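Antifreeze protein (Marinomonas primoryensis, PDB 4KDW) is an ice-binding adhesin of the outer membrane whose calcium-dependent immunoglobulin-like extender domains, linked in tandem, probably hold its ice-binding region away from the cell. Local coordinates at residues T63-L66 against E71-T74. Numbering follows the deposited sequence.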
loop_
_atom_site.group_PDB
_atom_site.type_symbol
_atom_site.label_atom_id
_atom_site.label_comp_id
_atom_site.label_asym_id
_atom_site.label_seq_id
_atom_site.Cartn_x
_atom_site.Cartn_y
_atom_site.Cartn_z
ATOM N N THR A 63 -6.990 -8.201 -0.571
ATOM C CA THR A 63 -6.156 -7.504 -1.538
ATOM C C THR A 63 -5.801 -6.100 -1.108
ATOM O O THR A 63 -6.645 -5.385 -0.475
ATOM C CB THR A 63 -6.819 -7.457 -2.854
ATOM O OG1 THR A 63 -7.892 -6.667 -2.814
ATOM C CG2 THR A 63 -7.256 -8.846 -3.373
ATOM N N VAL A 64 -4.600 -5.661 -1.422
ATOM C CA VAL A 64 -4.117 -4.361 -1.165
ATOM C C VAL A 64 -3.712 -3.768 -2.513
ATOM O O VAL A 64 -2.833 -4.332 -3.168
ATOM C CB VAL A 64 -2.874 -4.333 -0.266
ATOM C CG1 VAL A 64 -2.466 -2.966 0.152
ATOM C CG2 VAL A 64 -3.070 -5.229 0.973
ATOM N N THR A 65 -4.314 -2.646 -2.909
ATOM C CA THR A 65 -4.132 -2.069 -4.268
ATOM C C THR A 65 -3.525 -0.684 -4.116
ATOM O O THR A 65 -4.118 0.154 -3.421
ATOM C CB THR A 65 -5.475 -2.002 -4.942
ATOM O OG1 THR A 65 -6.074 -3.325 -5.027
ATOM C CG2 THR A 65 -5.396 -1.451 -6.331
ATOM N N LEU A 66 -2.467 -0.476 -4.831
ATOM C CA LEU A 66 -1.792 0.845 -4.904
ATOM C C LEU A 66 -1.679 1.282 -6.323
ATOM O O LEU A 66 -1.041 0.577 -7.094
ATOM C CB LEU A 66 -0.423 0.805 -4.339
ATOM C CG LEU A 66 -0.185 0.589 -2.825
ATOM C CD1 LEU A 66 -0.765 -0.685 -2.179
ATOM C CD2 LEU A 66 1.295 0.723 -2.507
ATOM N N GLU A 71 0.244 2.955 -12.645
ATOM C CA GLU A 71 0.447 1.493 -12.624
ATOM C C GLU A 71 -0.214 0.924 -11.364
ATOM O O GLU A 71 0.045 1.455 -10.285
ATOM C CB GLU A 71 1.919 1.162 -12.658
ATOM C CG GLU A 71 2.214 -0.331 -12.597
ATOM C CD GLU A 71 1.687 -1.157 -13.744
ATOM O OE1 GLU A 71 1.171 -0.657 -14.718
ATOM O OE2 GLU A 71 1.824 -2.424 -13.629
ATOM N N THR A 72 -0.957 -0.091 -11.532
ATOM C CA THR A 72 -1.606 -0.749 -10.355
ATOM C C THR A 72 -0.738 -1.813 -9.856
ATOM O O THR A 72 -0.408 -2.775 -10.585
ATOM C CB THR A 72 -3.008 -1.319 -10.687
ATOM O OG1 THR A 72 -3.814 -0.288 -11.317
ATOM C CG2 THR A 72 -3.724 -1.721 -9.434
ATOM N N TYR A 73 -0.369 -1.698 -8.593
ATOM C CA TYR A 73 0.444 -2.672 -7.850
ATOM C C TYR A 73 -0.422 -3.292 -6.803
ATOM O O TYR A 73 -1.234 -2.621 -6.157
ATOM C CB TYR A 73 1.629 -1.926 -7.173
ATOM C CG TYR A 73 2.607 -1.424 -8.119
ATOM C CD1 TYR A 73 3.628 -2.247 -8.542
ATOM C CD2 TYR A 73 2.644 -0.113 -8.564
ATOM C CE1 TYR A 73 4.617 -1.834 -9.412
ATOM C CE2 TYR A 73 3.628 0.337 -9.443
ATOM C CZ TYR A 73 4.618 -0.530 -9.868
ATOM O OH TYR A 73 5.661 -0.074 -10.624
ATOM N N THR A 74 -0.334 -4.602 -6.637
ATOM C CA THR A 74 -1.219 -5.352 -5.746
ATOM C C THR A 74 -0.495 -6.336 -4.921
ATOM O O THR A 74 0.449 -7.023 -5.414
ATOM C CB THR A 74 -2.304 -6.083 -6.542
ATOM O OG1 THR A 74 -2.927 -5.174 -7.441
ATOM C CG2 THR A 74 -3.371 -6.684 -5.647
HETATM O O HOH W 1 -5.632 -4.775 -7.295
#
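L66 and Y73 face each other as an antiparallel hydrogen-bonded pair in the hairpin of strands 63-68 and 71-76, whose second strand forms one edge of a sheet in this immunoglobulin-like β-sandwich. Two nearly straight bonds join them: L66 N to Y73 O at 2.8 Å, and Y73 N to L66 O, also 2.8 Å. The same two carbonyls receive CA-H...O contacts, from T65 to Y73 O and from T72 to L66 O; a third runs from T74 CA to V64 O, 3.2 Å.

The face carrying V64, L66 and Y73 is the tight one. The branched, apolar V64 and L66 suit a sandwich interior and pack on W83 of the opposite sheet, where L66 also meets V85; within its own sheet L66 touches F98. L66 and Y73 meet only at their bases, CB to CB 4.4 Å, because the tyrosine, with CG anti to its carbonyl carbon (chi1 -69°), carries its ring away from the leucine. Tyrosine suits this place: its side chain touches V87 while its hydroxyl bonds to D91 and the backbone of A88.

On the other face T72 and T74 are exposed, T65 partly so; hydroxyls suit them to water. T65 and T72 touch through methyls, CG2 to CG2 3.5 Å, and a bound calcium ion lies about 4 Å from the T72 side chain. T65 and T74, a non-hydrogen-bonded pair, share one water, 2.7 Å from T65 OG1 and equally far from T74 OG1.

Because main-chain bonds do the pairing, the faces can differ: one apolar for the core, one hydroxyl-bearing for water.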